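Local coordinates for S-layer domain-containing protein (Ruminiclostridium thermocellum ATCC 27405, PDB 4QVS) that is of unknown function but carries a concanavalin A-like lectin/glucanase domain, binds sodium and probably belongs to the bacterial S-layer or cell surface, at residues G6-F11 with D24-H29. Numbering follows the deposited sequence.
Sequences GAWYMF and DYKGNH. With NA (sodium ion), chain C.
An Asx turn within a type I beta turn, Asp24 to Gly27, meets strand 7-9 here, a worked example of one carboxylate using both oxygens to gather N-H groups from two chain segments. Asp24 OD1 takes Lys26 N of its own turn at 2.9 Å and Trp8 N of the strand at 2.8 Å, the two donors arriving from opposite faces of the carboxylate plane. Asp24 CG stands anti to its backbone N (chi1 168°), which sets it beside CA and CB of Ala7. The other oxygen, Asp24 OD2, accepts Asn28 N at 2.9 Å and, weakly, His29 N. A return bond runs from Tyr25 N to Trp8 O (2.9 Å).

Farther along, Met10, present as selenomethionine, forms a Met-aromatic contact, SE over the centre of the Tyr25 ring; Tyr25 is modelled in two conformers, and the closeness, which holds for one of them, is doubtful. The Tyr9 ring turns back to lie against Asp24, Tyr9 CE1 3.5 Å from Asp24 N, and Tyr9 OH is hydrogen-bonded to Gly30 O. Met10 O binds the sodium ion (2.3 Å), a site it shares with a water, with Asp12, Asn45 and Asn47 of its own chain and with Asp202 of the second subunit; strand 7-9 also pairs antiparallel with a strand of that subunit. With backbone N-H groups from both segments gathered on it, the carboxylate is probably stabilised as the anion, fixing the turn against a strand that serves the dimer interface.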
ATOM      1  N   GLY A   6     -21.115  22.286  -1.837  1.00 67.04           N
ATOM      2  CA  GLY A   6     -20.724  20.922  -2.175  1.00 61.90           C
ATOM      3  C   GLY A   6     -21.854  20.067  -2.715  1.00 56.70           C
ATOM      4  O   GLY A   6     -22.996  20.515  -2.853  1.00 60.87           O
ATOM      5  N   ALA A   7     -21.512  18.822  -3.015  1.00 56.76           N
ATOM      6  CA  ALA A   7     -22.435  17.867  -3.566  1.00 53.32           C
ATOM      7  C   ALA A   7     -22.325  16.472  -2.944  1.00 53.41           C
ATOM      8  O   ALA A   7     -21.300  16.097  -2.334  1.00 53.83           O
ATOM      9  CB  ALA A   7     -22.196  17.772  -5.052  1.00 54.58           C
ATOM     10  N   TRP A   8     -23.386  15.703  -3.159  1.00 54.94           N
ATOM     11  CA  TRP A   8     -23.481  14.324  -2.710  1.00 50.86           C
ATOM     12  C   TRP A   8     -24.370  13.487  -3.630  1.00 43.74           C
ATOM     13  O   TRP A   8     -25.585  13.614  -3.606  1.00 45.12           O
ATOM     14  CB  TRP A   8     -24.025  14.287  -1.273  1.00 49.00           C
ATOM     15  CG  TRP A   8     -24.106  12.940  -0.687  1.00 52.58           C
ATOM     16  CD1 TRP A   8     -23.586  11.794  -1.183  1.00 53.13           C
ATOM     17  CD2 TRP A   8     -24.627  12.607   0.635  1.00 53.56           C
ATOM     18  NE1 TRP A   8     -23.802  10.739  -0.271  1.00 50.62           N
ATOM     19  CE2 TRP A   8     -24.445  11.226   0.830  1.00 55.78           C
ATOM     20  CE3 TRP A   8     -25.267  13.347   1.638  1.00 58.06           C
ATOM     21  CZ2 TRP A   8     -24.851  10.558   2.024  1.00 64.90           C
ATOM     22  CZ3 TRP A   8     -25.683  12.680   2.823  1.00 65.16           C
ATOM     23  CH2 TRP A   8     -25.470  11.308   2.991  1.00 62.75           C
ATOM     24  N   TYR A   9     -23.746  12.593  -4.396  1.00 45.78           N
ATOM     25  CA  TYR A   9     -24.447  11.666  -5.273  1.00 46.06           C
ATOM     26  C   TYR A   9     -24.531  10.299  -4.576  1.00 50.95           C
ATOM     27  O   TYR A   9     -23.520   9.629  -4.362  1.00 48.15           O
ATOM     28  CB  TYR A   9     -23.766  11.581  -6.633  1.00 47.84           C
ATOM     29  CG  TYR A   9     -23.854  12.922  -7.347  1.00 45.58           C
ATOM     30  CD1 TYR A   9     -25.061  13.341  -7.953  1.00 48.34           C
ATOM     31  CD2 TYR A   9     -22.806  13.803  -7.320  1.00 46.28           C
ATOM     32  CE1 TYR A   9     -25.199  14.594  -8.538  1.00 44.27           C
ATOM     33  CE2 TYR A   9     -22.924  15.051  -7.952  1.00 49.30           C
ATOM     34  CZ  TYR A   9     -24.123  15.433  -8.542  1.00 46.99           C
ATOM     35  OH  TYR A   9     -24.198  16.673  -9.136  1.00 52.10           O
HETATM   36  N   MSE A  10     -25.755   9.917  -4.236  1.00 50.90           N
HETATM   37  CA  MSE A  10     -26.017   8.664  -3.537  1.00 57.46           C
HETATM   38  C   MSE A  10     -26.338   7.615  -4.546  1.00 58.05           C
HETATM   39  O   MSE A  10     -26.363   6.443  -4.223  1.00 54.82           O
HETATM   40  CB  MSE A  10     -27.208   8.844  -2.605  1.00 53.02           C
HETATM   41  CG  MSE A  10     -26.921   9.840  -1.498  1.00 52.21           C
HETATM   42 SE   MSE A  10     -28.526   9.829  -0.351  0.85 62.63          SE
HETATM   43  CE  MSE A  10     -28.014   8.125   0.511  1.00 78.09           C
ATOM     44  N   PHE A  11     -26.653   8.030  -5.776  1.00 51.56           N
ATOM     45  CA  PHE A  11     -26.926   7.094  -6.853  1.00 47.03           C
ATOM     46  C   PHE A  11     -27.920   5.972  -6.502  1.00 60.77           C
ATOM     47  O   PHE A  11     -27.718   4.818  -6.930  1.00 60.27           O
ATOM     48  CB  PHE A  11     -25.621   6.457  -7.353  1.00 48.55           C
ATOM     49  CG  PHE A  11     -24.612   7.432  -7.892  1.00 50.13           C
ATOM     50  CD1 PHE A  11     -24.903   8.202  -9.040  1.00 48.29           C
ATOM     51  CD2 PHE A  11     -23.356   7.538  -7.344  1.00 46.39           C
ATOM     52  CE1 PHE A  11     -23.963   9.064  -9.555  1.00 42.07           C
ATOM     53  CE2 PHE A  11     -22.406   8.419  -7.873  1.00 49.19           C
ATOM     54  CZ  PHE A  11     -22.732   9.199  -8.981  1.00 50.52           C
ATOM     55  N   ASP A  24     -28.096  15.664  -6.827  1.00 46.21           N
ATOM     56  CA  ASP A  24     -27.195  16.064  -5.782  1.00 52.62           C
ATOM     57  C   ASP A  24     -28.049  16.231  -4.511  1.00 53.87           C
ATOM     58  O   ASP A  24     -28.830  17.150  -4.423  1.00 55.69           O
ATOM     59  CB  ASP A  24     -26.611  17.418  -6.115  1.00 54.44           C
ATOM     60  CG  ASP A  24     -25.900  18.023  -4.954  1.00 54.63           C
ATOM     61  OD1 ASP A  24     -25.577  17.272  -4.014  1.00 61.40           O
ATOM     62  OD2 ASP A  24     -25.663  19.237  -4.984  1.00 52.42           O
ATOM     63  N   TYR A  25     -27.881  15.355  -3.534  0.50 52.47           N
ATOM     64  CA  TYR A  25     -28.633  15.475  -2.276  0.50 55.46           C
ATOM     65  C   TYR A  25     -28.424  16.774  -1.510  0.50 55.60           C
ATOM     66  O   TYR A  25     -29.273  17.162  -0.715  0.50 60.03           O
ATOM     67  CB  TYR A  25     -28.331  14.298  -1.374  0.50 56.20           C
ATOM     68  CG  TYR A  25     -29.146  13.121  -1.766  0.50 56.34           C
ATOM     69  CD1 TYR A  25     -28.814  12.372  -2.880  0.50 54.64           C
ATOM     70  CD2 TYR A  25     -30.285  12.787  -1.052  0.50 57.06           C
ATOM     71  CE1 TYR A  25     -29.580  11.303  -3.254  0.50 57.45           C
ATOM     72  CE2 TYR A  25     -31.060  11.714  -1.421  0.50 57.94           C
ATOM     73  CZ  TYR A  25     -30.703  10.976  -2.519  0.50 53.47           C
ATOM     74  OH  TYR A  25     -31.481   9.912  -2.871  0.50 56.24           O
ATOM     75  N   LYS A  26     -27.306  17.452  -1.746  1.00 55.02           N
ATOM     76  CA  LYS A  26     -27.045  18.741  -1.071  1.00 54.97           C
ATOM     77  C   LYS A  26     -27.845  19.866  -1.769  1.00 56.84           C
ATOM     78  O   LYS A  26     -27.950  20.954  -1.245  1.00 59.18           O
ATOM     79  CB  LYS A  26     -25.554  19.092  -1.062  1.00 58.00           C
ATOM     80  CG  LYS A  26     -24.671  18.171  -0.226  1.00 68.15           C
ATOM     81  CD  LYS A  26     -24.855  18.417   1.253  1.00 65.85           C
ATOM     82  CE  LYS A  26     -24.427  17.205   2.079  1.00 73.84           C
ATOM     83  NZ  LYS A  26     -25.093  17.147   3.426  1.00 66.96           N
ATOM     84  N   GLY A  27     -28.391  19.608  -2.958  1.00 55.35           N
ATOM     85  CA  GLY A  27     -29.233  20.611  -3.651  1.00 49.93           C
ATOM     86  C   GLY A  27     -28.443  21.838  -3.998  1.00 51.37           C
ATOM     87  O   GLY A  27     -28.920  22.951  -3.824  1.00 59.02           O
ATOM     88  N   ASN A  28     -27.206  21.630  -4.444  1.00 54.68           N
ATOM     89  CA  ASN A  28     -26.339  22.727  -4.899  1.00 53.59           C
ATOM     90  C   ASN A  28     -25.896  22.579  -6.341  1.00 52.20           C
ATOM     91  O   ASN A  28     -25.400  23.538  -6.921  1.00 58.78           O
ATOM     92  CB  ASN A  28     -25.092  22.849  -4.035  1.00 56.04           C
ATOM     93  CG  ASN A  28     -25.401  23.155  -2.587  1.00 61.23           C
ATOM     94  OD1 ASN A  28     -24.917  22.463  -1.669  1.00 69.51           O
ATOM     95  ND2 ASN A  28     -26.212  24.174  -2.364  1.00 52.71           N
ATOM     96  N   HIS A  29     -26.067  21.401  -6.935  1.00 51.04           N
ATOM     97  CA  HIS A  29     -25.597  21.164  -8.297  1.00 54.46           C
ATOM     98  C   HIS A  29     -26.601  20.335  -9.054  1.00 55.27           C
ATOM     99  O   HIS A  29     -27.484  19.687  -8.458  1.00 54.69           O
ATOM    100  CB  HIS A  29     -24.182  20.527  -8.305  1.00 45.18           C
ATOM    101  CG  HIS A  29     -23.166  21.342  -7.566  1.00 49.59           C
ATOM    102  ND1 HIS A  29     -22.475  22.389  -8.149  1.00 49.29           N
ATOM    103  CD2 HIS A  29     -22.756  21.296  -6.276  1.00 52.17           C
ATOM    104  CE1 HIS A  29     -21.676  22.938  -7.252  1.00 53.56           C
ATOM    105  NE2 HIS A  29     -21.838  22.301  -6.104  1.00 57.64           N
TER
HETATM  106 NA    NA C 502     -26.015   4.604  -2.891  1.00 48.76          NA
HETATM  107  O   HOH W   1     -21.308  23.851  -3.978  1.00 66.04           O
HETATM  108  O   HOH W   2     -25.959   5.837  -1.290  1.00 56.19           O